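Local coordinates for protein IWS1 (Encephalitozoon cuniculi, PDB 2XPP) that probably acts as a nuclear transcription factor in the regulation of transcription by RNA polymerase II, at residues L13-D24 with K37-L48; I62-L70 with I83-L91. One frame throughout, in Å; residues are numbered along the deposited sequence.

Contact 1 of 2, residues L13-D24 with K37-L48; sequences LKKRMQDILKKD and KIENVEEISDIL
R16 and E43 meet end-on: NH1 of R16 donates to OE2 of E43 at 2.9 Å, and NH2 of R16 to OE1 of E43 at 3.0 Å. Both acceptors lie in or close to the guanidinium plane, yet both nitrogens come to the carboxylate from above its plane, the two groups being turned 62° apart. The extended arginine chain starts with CG opposite the backbone N (chi1 -173°), which carries the guanidinium across to the other helix. There NH2 of R16 has a second acceptor, OD1 of N40, at 2.9 Å; the bond is more bent, with the amide nearly perpendicular to the guanidinium. The ND2 end of N40 is tied to the carbonyl of G36. Under the guanidinium, CG1 of I44 sits 3.9 Å from the plane over its centre, so one face is covered by hydrocarbon while the edge does the bonding.

I44 is a knob in a hole formed by L13, R16, M17 and I20. Its CD1 meets CD1 of I20 tip to tip at 3.6 Å, while CG2 turns to the sulfur and CG of M17. L13 extends this packing to I47 and L48.

At the far end OD2 of D24 takes two donors of one residue: NZ of K37 at 2.7 Å on the anti side, and the backbone N of K37 at 2.9 Å on the syn side. The lysine chain folds back through bends at chi3 and chi4 to allow this. OD1 of D24 accepts from the N of G36.

The helices cross at -162°, an antiparallel hairpin. Its chemistry is an apolar strip with one ion pair at its D24-K37 end and another along its side, at R16 and E43; D24, facing a lysine and the first turn of helix 36-48, would probably be stabilised as a carboxylate.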
loop_
_atom_site.group_PDB
_atom_site.type_symbol
_atom_site.label_atom_id
_atom_site.label_comp_id
_atom_site.label_asym_id
_atom_site.label_seq_id
_atom_site.Cartn_x
_atom_site.Cartn_y
_atom_site.Cartn_z
ATOM N N LEU A 13 -8.773 -3.264 -13.224
ATOM C CA LEU A 13 -8.580 -2.356 -12.093
ATOM C C LEU A 13 -7.100 -2.123 -11.815
ATOM O O LEU A 13 -6.694 -0.983 -11.625
ATOM C CB LEU A 13 -9.313 -2.868 -10.855
ATOM C CG LEU A 13 -9.382 -1.856 -9.705
ATOM C CD1 LEU A 13 -10.075 -0.588 -10.153
ATOM C CD2 LEU A 13 -10.107 -2.468 -8.490
ATOM N N LYS A 14 -6.296 -3.201 -11.867
ATOM C CA LYS A 14 -4.847 -3.124 -11.682
ATOM C C LYS A 14 -4.252 -2.152 -12.714
ATOM O O LYS A 14 -3.508 -1.235 -12.346
ATOM C CB LYS A 14 -4.237 -4.516 -11.833
ATOM C CG LYS A 14 -2.704 -4.553 -11.507
ATOM C CD LYS A 14 -2.109 -5.943 -11.751
ATOM C CE LYS A 14 -0.584 -5.934 -11.515
ATOM N NZ LYS A 14 -0.341 -6.068 -10.038
ATOM N N LYS A 15 -4.618 -2.311 -13.985
ATOM C CA LYS A 15 -4.088 -1.443 -15.044
ATOM C C LYS A 15 -4.536 0.010 -14.842
ATOM O O LYS A 15 -3.745 0.957 -15.074
ATOM C CB LYS A 15 -4.525 -1.969 -16.418
ATOM C CG LYS A 15 -4.099 -1.066 -17.596
ATOM C CD LYS A 15 -4.599 -1.599 -18.942
ATOM C CE LYS A 15 -3.790 -1.047 -20.121
ATOM N NZ LYS A 15 -3.304 0.339 -19.873
ATOM N N ARG A 16 -5.769 0.191 -14.386
ATOM C CA ARG A 16 -6.257 1.538 -14.130
ATOM C C ARG A 16 -5.421 2.237 -13.048
ATOM O O ARG A 16 -5.025 3.416 -13.205
ATOM C CB ARG A 16 -7.710 1.506 -13.713
ATOM C CG ARG A 16 -8.327 2.880 -13.600
ATOM C CD ARG A 16 -9.820 2.753 -13.303
ATOM N NE ARG A 16 -10.343 4.063 -12.943
ATOM C CZ ARG A 16 -11.522 4.274 -12.375
ATOM N NH1 ARG A 16 -12.343 3.241 -12.108
ATOM N NH2 ARG A 16 -11.880 5.523 -12.089
ATOM N N MET A 17 -5.119 1.497 -11.973
ATOM C CA MET A 17 -4.342 2.047 -10.862
ATOM C C MET A 17 -2.932 2.342 -11.314
ATOM O O MET A 17 -2.393 3.401 -10.952
ATOM C CB MET A 17 -4.302 1.084 -9.690
ATOM C CG MET A 17 -5.603 1.114 -8.935
ATOM S SD MET A 17 -5.504 0.141 -7.388
ATOM C CE MET A 17 -4.777 1.394 -6.307
ATOM N N GLN A 18 -2.365 1.455 -12.149
ATOM C CA GLN A 18 -1.029 1.669 -12.703
ATOM C C GLN A 18 -0.975 2.931 -13.556
ATOM O O GLN A 18 -0.021 3.703 -13.468
ATOM C CB GLN A 18 -0.604 0.489 -13.598
ATOM C CG GLN A 18 -0.207 -0.760 -12.817
ATOM C CD GLN A 18 0.077 -1.942 -13.734
ATOM O OE1 GLN A 18 -0.147 -1.858 -14.956
ATOM N NE2 GLN A 18 0.556 -3.046 -13.164
ATOM N N ASP A 19 -1.970 3.092 -14.414
ATOM C CA ASP A 19 -1.965 4.213 -15.347
ATOM C C ASP A 19 -2.065 5.541 -14.580
ATOM O O ASP A 19 -1.364 6.528 -14.919
ATOM C CB ASP A 19 -3.088 4.060 -16.383
ATOM C CG ASP A 19 -2.801 2.933 -17.387
ATOM O OD1 ASP A 19 -1.646 2.453 -17.437
ATOM O OD2 ASP A 19 -3.747 2.536 -18.105
ATOM N N ILE A 20 -2.916 5.558 -13.558
ATOM C CA ILE A 20 -3.095 6.795 -12.768
ATOM C C ILE A 20 -1.796 7.136 -12.039
ATOM O O ILE A 20 -1.369 8.313 -11.989
ATOM C CB ILE A 20 -4.256 6.645 -11.782
ATOM C CG1 ILE A 20 -5.585 6.607 -12.542
ATOM C CG2 ILE A 20 -4.206 7.783 -10.707
ATOM C CD1 ILE A 20 -6.756 6.030 -11.686
ATOM N N LEU A 21 -1.157 6.125 -11.462
ATOM C CA LEU A 21 0.084 6.355 -10.723
ATOM C C LEU A 21 1.138 6.903 -11.679
ATOM O O LEU A 21 1.794 7.898 -11.331
ATOM C CB LEU A 21 0.554 5.063 -10.011
ATOM C CG LEU A 21 1.891 5.136 -9.276
ATOM C CD1 LEU A 21 1.813 6.144 -8.138
ATOM C CD2 LEU A 21 2.146 3.778 -8.745
ATOM N N LYS A 22 1.333 6.253 -12.846
ATOM C CA LYS A 22 2.376 6.683 -13.797
ATOM C C LYS A 22 2.169 8.121 -14.241
ATOM O O LYS A 22 3.154 8.880 -14.347
ATOM C CB LYS A 22 2.404 5.743 -15.029
ATOM C CG LYS A 22 2.969 4.370 -14.595
ATOM C CD LYS A 22 2.953 3.318 -15.729
ATOM C CE LYS A 22 3.425 1.948 -15.206
ATOM N NZ LYS A 22 3.762 1.019 -16.371
ATOM N N LYS A 23 0.900 8.474 -14.493
ATOM C CA LYS A 23 0.548 9.840 -14.996
ATOM C C LYS A 23 0.798 10.882 -13.914
ATOM O O LYS A 23 1.310 11.976 -14.232
ATOM C CB LYS A 23 -0.894 9.901 -15.454
ATOM C CG LYS A 23 -1.271 11.116 -16.383
ATOM C CD LYS A 23 -2.499 10.721 -17.245
ATOM C CE LYS A 23 -2.215 9.377 -18.023
ATOM N NZ LYS A 23 -3.334 8.330 -18.165
ATOM N N ASP A 24 0.492 10.536 -12.659
ATOM C CA ASP A 24 0.645 11.509 -11.563
ATOM C C ASP A 24 2.130 11.677 -11.336
ATOM O O ASP A 24 2.621 12.803 -11.181
ATOM C CB ASP A 24 -0.038 11.017 -10.270
ATOM C CG ASP A 24 -1.457 11.529 -10.111
ATOM O OD1 ASP A 24 -2.009 12.190 -11.033
ATOM O OD2 ASP A 24 -2.001 11.264 -8.999
ATOM N N LYS A 37 -4.785 10.509 -8.646
ATOM C CA LYS A 37 -5.080 9.683 -7.473
ATOM C C LYS A 37 -6.223 10.261 -6.694
ATOM O O LYS A 37 -7.177 9.554 -6.308
ATOM C CB LYS A 37 -3.856 9.537 -6.545
ATOM C CG LYS A 37 -2.755 8.674 -7.158
ATOM C CD LYS A 37 -1.553 8.497 -6.194
ATOM C CE LYS A 37 -0.969 9.833 -5.748
ATOM N NZ LYS A 37 -0.461 10.604 -6.907
ATOM N N ILE A 38 -6.140 11.552 -6.446
ATOM C CA ILE A 38 -7.203 12.154 -5.626
ATOM C C ILE A 38 -8.569 12.124 -6.307
ATOM O O ILE A 38 -9.587 11.969 -5.622
ATOM C CB ILE A 38 -6.761 13.559 -5.114
ATOM C CG1 ILE A 38 -7.707 14.062 -4.021
ATOM C CG2 ILE A 38 -6.688 14.562 -6.212
ATOM C CD1 ILE A 38 -7.532 13.331 -2.704
ATOM N N GLU A 39 -8.603 12.272 -7.635
ATOM C CA GLU A 39 -9.870 12.323 -8.374
ATOM C C GLU A 39 -10.518 10.926 -8.480
ATOM O O GLU A 39 -11.721 10.803 -8.765
ATOM C CB GLU A 39 -9.688 12.958 -9.761
ATOM C CG GLU A 39 -9.388 14.470 -9.667
ATOM C CD GLU A 39 -8.885 15.107 -10.977
ATOM O OE1 GLU A 39 -8.641 14.367 -11.953
ATOM O OE2 GLU A 39 -8.739 16.368 -11.026
ATOM N N ASN A 40 -9.722 9.885 -8.245
ATOM C CA ASN A 40 -10.191 8.516 -8.485
ATOM C C ASN A 40 -10.215 7.643 -7.239
ATOM O O ASN A 40 -10.749 6.528 -7.281
ATOM C CB ASN A 40 -9.322 7.851 -9.555
ATOM C CG ASN A 40 -9.590 8.401 -10.928
ATOM O OD1 ASN A 40 -10.567 8.014 -11.580
ATOM N ND2 ASN A 40 -8.770 9.342 -11.374
ATOM N N VAL A 41 -9.595 8.104 -6.159
ATOM C CA VAL A 41 -9.409 7.247 -4.989
ATOM C C VAL A 41 -10.737 6.737 -4.401
ATOM O O VAL A 41 -10.787 5.573 -3.952
ATOM C CB VAL A 41 -8.510 7.868 -3.863
ATOM C CG1 VAL A 41 -9.133 9.105 -3.204
ATOM C CG2 VAL A 41 -8.148 6.813 -2.829
ATOM N N GLU A 42 -11.763 7.581 -4.365
ATOM C CA GLU A 42 -13.042 7.157 -3.733
ATOM C C GLU A 42 -13.672 6.022 -4.530
ATOM O O GLU A 42 -14.032 4.975 -3.961
ATOM C CB GLU A 42 -13.993 8.332 -3.557
ATOM C CG GLU A 42 -13.590 9.216 -2.372
ATOM C CD GLU A 42 -14.584 10.387 -2.070
ATOM O OE1 GLU A 42 -15.490 10.698 -2.903
ATOM O OE2 GLU A 42 -14.450 11.009 -0.979
ATOM N N GLU A 43 -13.704 6.184 -5.837
ATOM C CA GLU A 43 -14.246 5.142 -6.714
ATOM C C GLU A 43 -13.449 3.857 -6.680
ATOM O O GLU A 43 -14.021 2.767 -6.507
ATOM C CB GLU A 43 -14.299 5.611 -8.160
ATOM C CG GLU A 43 -14.993 4.603 -9.061
ATOM C CD GLU A 43 -14.842 4.903 -10.545
ATOM O OE1 GLU A 43 -14.586 6.077 -10.922
ATOM O OE2 GLU A 43 -15.005 3.945 -11.331
ATOM N N ILE A 44 -12.134 3.980 -6.868
ATOM C CA ILE A 44 -11.272 2.804 -6.891
ATOM C C ILE A 44 -11.282 2.088 -5.531
ATOM O O ILE A 44 -11.306 0.852 -5.476
ATOM C CB ILE A 44 -9.858 3.160 -7.385
ATOM C CG1 ILE A 44 -9.926 3.469 -8.894
ATOM C CG2 ILE A 44 -8.831 2.005 -7.071
ATOM C CD1 ILE A 44 -8.651 3.971 -9.489
ATOM N N SER A 45 -11.232 2.853 -4.445
ATOM C CA SER A 45 -11.233 2.244 -3.114
ATOM C C SER A 45 -12.531 1.450 -2.833
ATOM O O SER A 45 -12.501 0.383 -2.211
ATOM C CB SER A 45 -10.931 3.281 -2.031
ATOM O OG SER A 45 -12.008 4.217 -1.875
ATOM N N ASP A 46 -13.651 1.967 -3.295
ATOM C CA ASP A 46 -14.916 1.242 -3.203
ATOM C C ASP A 46 -14.836 -0.109 -3.909
ATOM O O ASP A 46 -15.290 -1.113 -3.362
ATOM C CB ASP A 46 -16.069 2.070 -3.756
ATOM C CG ASP A 46 -16.533 3.148 -2.775
ATOM O OD1 ASP A 46 -15.911 3.314 -1.691
ATOM O OD2 ASP A 46 -17.513 3.838 -3.093
ATOM N N ILE A 47 -14.251 -0.150 -5.106
ATOM C CA ILE A 47 -14.060 -1.419 -5.808
ATOM C C ILE A 47 -13.078 -2.351 -5.086
ATOM O O ILE A 47 -13.326 -3.559 -4.989
ATOM C CB ILE A 47 -13.607 -1.208 -7.264
ATOM C CG1 ILE A 47 -14.637 -0.352 -8.002
ATOM C CG2 ILE A 47 -13.319 -2.548 -7.951
ATOM C CD1 ILE A 47 -14.138 0.206 -9.321
ATOM N N LEU A 48 -11.983 -1.798 -4.588
ATOM C CA LEU A 48 -10.986 -2.580 -3.873
ATOM C C LEU A 48 -11.560 -3.228 -2.630
ATOM O O LEU A 48 -10.970 -4.194 -2.112
ATOM C CB LEU A 48 -9.806 -1.707 -3.481
ATOM C CG LEU A 48 -8.913 -1.202 -4.608
ATOM C CD1 LEU A 48 -7.930 -0.240 -3.976
ATOM C CD2 LEU A 48 -8.171 -2.375 -5.294
HETATM O O HOH W 1 -3.706 13.040 -6.656
#

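Contact 2 of 2, residues I62-L70 with I83-L91; sequences ILDEIKGWL and IRKRLLDVL
Whereas L87, L91, W69 and L70 meet through carbon, the shortest polar bond within the two segments, 2.6 Å from NH1 of R86 to OD2 of D89, is a salt bridge inside 83-91, on side chains that do not reach 62-70. Between the segments the side chains meet through carbon alone, on antiparallel helices crossing at -155° with axes 10.2 Å apart.

L87 is the middle of the interface. CD1 of L87 comes to CB of W69 at 3.5 Å, the two side chains crossing at about a right angle, and lies oblique to the indole. I83 takes a different approach: its CG2 is at the edge of the ring, 4.3 Å from CE3 of W69. Nearer the backbone of L87, CD2 of L70 rests 3.8 Å from CB of L87 and also nears the backbone at R84.

One turn further along, L91 receives three residues. L70 reaches it tip to tip, CD1 of L70 to CD1 of L91 at 4.0 Å. I66 instead runs past it in the opposite direction, its CG2 3.9 Å from CD2 of L91; with CG1 beside the backbone N (chi1 -69°), this branch stands opposite that N and faces L91. L63 crosses obliquely and makes the tightest touch, CD2 of L63 to CD2 of L91 at 3.5 Å, slightly under a usual carbon contact.

The contact lies almost at the centre of the chain, in the TFIIS N-terminal helical bundle. Helix 5-30 covers W69 through I20 and L21, and the carbonyl of M17 accepts from the indole NE1. Helix 36-48 packs K37 on I83 and L48 on V90, while helix 106-115 lays I109 against L70 and sends the hydroxyl of Y113 to its carbonyl.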
loop_
_atom_site.group_PDB
_atom_site.type_symbol
_atom_site.label_atom_id
_atom_site.label_comp_id
_atom_site.label_asym_id
_atom_site.label_seq_id
_atom_site.Cartn_x
_atom_site.Cartn_y
_atom_site.Cartn_z
ATOM N N ILE A 62 -2.445 -6.851 -6.596
ATOM C CA ILE A 62 -2.957 -5.487 -6.443
ATOM C C ILE A 62 -2.213 -4.762 -5.301
ATOM O O ILE A 62 -2.245 -3.510 -5.229
ATOM C CB ILE A 62 -4.503 -5.437 -6.204
ATOM C CG1 ILE A 62 -5.095 -4.046 -6.518
ATOM C CG2 ILE A 62 -4.824 -5.800 -4.751
ATOM C CD1 ILE A 62 -4.955 -3.639 -7.970
ATOM N N LEU A 63 -1.606 -5.505 -4.376
ATOM C CA LEU A 63 -0.859 -4.846 -3.323
ATOM C C LEU A 63 0.283 -4.013 -3.867
ATOM O O LEU A 63 0.678 -3.022 -3.210
ATOM C CB LEU A 63 -0.357 -5.807 -2.200
ATOM C CG LEU A 63 -1.506 -6.447 -1.444
ATOM C CD1 LEU A 63 -0.956 -7.511 -0.470
ATOM C CD2 LEU A 63 -2.390 -5.441 -0.669
ATOM N N ASP A 64 0.826 -4.393 -5.030
ATOM C CA ASP A 64 1.885 -3.594 -5.693
ATOM C C ASP A 64 1.371 -2.199 -6.036
ATOM O O ASP A 64 2.099 -1.200 -5.822
ATOM C CB ASP A 64 2.351 -4.261 -7.007
ATOM C CG ASP A 64 3.064 -5.593 -6.802
ATOM O OD1 ASP A 64 3.246 -6.077 -5.661
ATOM O OD2 ASP A 64 3.444 -6.175 -7.836
ATOM N N GLU A 65 0.147 -2.103 -6.573
ATOM C CA GLU A 65 -0.423 -0.796 -6.990
ATOM C C GLU A 65 -0.833 0.004 -5.757
ATOM O O GLU A 65 -0.635 1.226 -5.708
ATOM C CB GLU A 65 -1.651 -0.966 -7.907
ATOM C CG GLU A 65 -1.200 -1.301 -9.347
ATOM C CD GLU A 65 -0.491 -2.640 -9.447
ATOM O OE1 GLU A 65 -0.939 -3.649 -8.832
ATOM O OE2 GLU A 65 0.534 -2.705 -10.152
ATOM N N ILE A 66 -1.387 -0.686 -4.750
ATOM C CA ILE A 66 -1.748 0.016 -3.505
ATOM C C ILE A 66 -0.481 0.635 -2.871
ATOM O O ILE A 66 -0.475 1.832 -2.502
ATOM C CB ILE A 66 -2.504 -0.867 -2.530
ATOM C CG1 ILE A 66 -3.897 -1.168 -3.127
ATOM C CG2 ILE A 66 -2.686 -0.116 -1.180
ATOM C CD1 ILE A 66 -4.634 -2.329 -2.324
ATOM N N LYS A 67 0.579 -0.171 -2.771
ATOM C CA LYS A 67 1.898 0.302 -2.314
ATOM C C LYS A 67 2.356 1.532 -3.115
ATOM O O LYS A 67 2.758 2.534 -2.534
ATOM C CB LYS A 67 2.927 -0.791 -2.495
ATOM C CG LYS A 67 4.378 -0.381 -2.115
ATOM C CD LYS A 67 5.317 -1.548 -2.386
ATOM C CE LYS A 67 6.689 -1.244 -1.884
ATOM N NZ LYS A 67 7.608 -2.308 -2.454
ATOM N N GLY A 68 2.325 1.420 -4.439
ATOM C CA GLY A 68 2.709 2.562 -5.315
ATOM C C GLY A 68 1.954 3.836 -5.019
ATOM O O GLY A 68 2.545 4.946 -4.996
ATOM N N TRP A 69 0.650 3.723 -4.882
ATOM C CA TRP A 69 -0.188 4.896 -4.550
ATOM C C TRP A 69 0.150 5.510 -3.180
ATOM O O TRP A 69 -0.063 6.731 -2.965
ATOM C CB TRP A 69 -1.665 4.527 -4.592
ATOM C CG TRP A 69 -2.311 4.489 -5.981
ATOM C CD1 TRP A 69 -1.845 3.901 -7.130
ATOM C CD2 TRP A 69 -3.595 5.038 -6.304
ATOM N NE1 TRP A 69 -2.758 4.086 -8.157
ATOM C CE2 TRP A 69 -3.839 4.769 -7.666
ATOM C CE3 TRP A 69 -4.548 5.767 -5.568
ATOM C CZ2 TRP A 69 -5.027 5.185 -8.316
ATOM C CZ3 TRP A 69 -5.708 6.185 -6.202
ATOM C CH2 TRP A 69 -5.926 5.894 -7.571
ATOM N N LEU A 70 0.644 4.699 -2.249
ATOM C CA LEU A 70 1.016 5.209 -0.890
ATOM C C LEU A 70 2.445 5.758 -0.833
ATOM O O LEU A 70 2.835 6.461 0.114
ATOM C CB LEU A 70 0.913 4.046 0.095
ATOM C CG LEU A 70 -0.547 3.603 0.413
ATOM C CD1 LEU A 70 -0.481 2.306 1.248
ATOM C CD2 LEU A 70 -1.309 4.701 1.210
ATOM N N ILE A 83 -5.913 10.142 0.275
ATOM C CA ILE A 83 -5.407 8.905 -0.284
ATOM C C ILE A 83 -4.778 7.974 0.757
ATOM O O ILE A 83 -5.076 6.754 0.800
ATOM C CB ILE A 83 -4.376 9.178 -1.409
ATOM C CG1 ILE A 83 -5.026 10.095 -2.463
ATOM C CG2 ILE A 83 -3.798 7.836 -1.932
ATOM C CD1 ILE A 83 -3.979 10.911 -3.227
ATOM N N ARG A 84 -3.952 8.561 1.614
ATOM C CA ARG A 84 -3.279 7.827 2.691
ATOM C C ARG A 84 -4.329 7.150 3.572
ATOM O O ARG A 84 -4.231 5.941 3.862
ATOM C CB ARG A 84 -2.398 8.765 3.506
ATOM C CG ARG A 84 -1.341 9.400 2.580
ATOM C CD ARG A 84 -0.126 9.954 3.292
ATOM N NE ARG A 84 -0.327 10.778 4.491
ATOM C CZ ARG A 84 -0.305 12.122 4.498
ATOM N NH1 ARG A 84 -0.211 12.789 3.358
ATOM N NH2 ARG A 84 -0.416 12.809 5.635
ATOM N N LYS A 85 -5.318 7.916 3.993
ATOM C CA LYS A 85 -6.353 7.368 4.900
ATOM C C LYS A 85 -7.158 6.281 4.219
ATOM O O LYS A 85 -7.360 5.183 4.791
ATOM C CB LYS A 85 -7.283 8.472 5.363
ATOM C CG LYS A 85 -6.592 9.312 6.371
ATOM C CD LYS A 85 -7.551 10.366 6.845
ATOM C CE LYS A 85 -6.907 11.067 7.992
ATOM N NZ LYS A 85 -7.847 12.083 8.532
ATOM N N ARG A 86 -7.617 6.556 3.008
ATOM C CA ARG A 86 -8.546 5.632 2.376
ATOM C C ARG A 86 -7.888 4.289 2.003
ATOM O O ARG A 86 -8.495 3.252 2.212
ATOM C CB ARG A 86 -9.120 6.253 1.148
ATOM C CG ARG A 86 -10.149 5.368 0.527
ATOM C CD ARG A 86 -11.448 5.338 1.381
ATOM N NE ARG A 86 -12.419 4.516 0.680
ATOM C CZ ARG A 86 -13.292 3.689 1.231
ATOM N NH1 ARG A 86 -13.358 3.555 2.554
ATOM N NH2 ARG A 86 -14.099 2.996 0.444
ATOM N N LEU A 87 -6.660 4.340 1.509
ATOM C CA LEU A 87 -5.919 3.108 1.176
ATOM C C LEU A 87 -5.550 2.315 2.411
ATOM O O LEU A 87 -5.538 1.095 2.346
ATOM C CB LEU A 87 -4.716 3.322 0.253
ATOM C CG LEU A 87 -5.182 3.747 -1.162
ATOM C CD1 LEU A 87 -3.917 3.924 -1.991
ATOM C CD2 LEU A 87 -6.129 2.725 -1.801
ATOM N N LEU A 88 -5.241 2.961 3.530
ATOM C CA LEU A 88 -4.962 2.185 4.745
ATOM C C LEU A 88 -6.268 1.508 5.177
ATOM O O LEU A 88 -6.246 0.386 5.651
ATOM C CB LEU A 88 -4.461 3.059 5.905
ATOM C CG LEU A 88 -3.008 3.542 5.737
ATOM C CD1 LEU A 88 -2.659 4.321 6.976
ATOM C CD2 LEU A 88 -1.973 2.425 5.510
ATOM N N ASP A 89 -7.400 2.207 5.029
ATOM C CA ASP A 89 -8.721 1.605 5.346
ATOM C C ASP A 89 -8.979 0.361 4.478
ATOM O O ASP A 89 -9.478 -0.675 5.003
ATOM C CB ASP A 89 -9.826 2.650 5.118
ATOM C CG ASP A 89 -11.231 2.126 5.388
ATOM O OD1 ASP A 89 -11.454 1.427 6.415
ATOM O OD2 ASP A 89 -12.129 2.471 4.571
ATOM N N VAL A 90 -8.736 0.482 3.173
ATOM C CA VAL A 90 -8.814 -0.663 2.239
ATOM C C VAL A 90 -7.971 -1.881 2.718
ATOM O O VAL A 90 -8.498 -2.996 2.843
ATOM C CB VAL A 90 -8.419 -0.272 0.801
ATOM C CG1 VAL A 90 -8.194 -1.521 -0.106
ATOM C CG2 VAL A 90 -9.521 0.612 0.183
ATOM N N LEU A 91 -6.688 -1.632 2.973
ATOM C CA LEU A 91 -5.753 -2.690 3.401
ATOM C C LEU A 91 -6.249 -3.420 4.659
ATOM O O LEU A 91 -6.094 -4.637 4.765
ATOM C CB LEU A 91 -4.380 -2.064 3.646
ATOM C CG LEU A 91 -3.651 -1.655 2.370
ATOM C CD1 LEU A 91 -2.482 -0.854 2.739
ATOM C CD2 LEU A 91 -3.205 -2.869 1.527
#

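In the fold
From the N terminus, helix 5-30 runs out, the chain turns through residues 31-35, and helix 36-48 returns: contact 1 closes that hairpin. The chain then passes through helix 54-59 and enters helix 62-70; contact 2 closes a second hairpin when helix 81-92 comes back along it. The closures follow in series, neither nested nor crossed, yet their centres lie only about 10 Å apart. Contacts between the hairpins are evidence that they form one bundle: K14 makes a salt bridge with E65, S45 probably a hydrogen bond with R86, and L21 packs on the backbone of G68. Thus the antiparallel pair at the N terminus is joined to the central pair of the TFIIS N-terminal region.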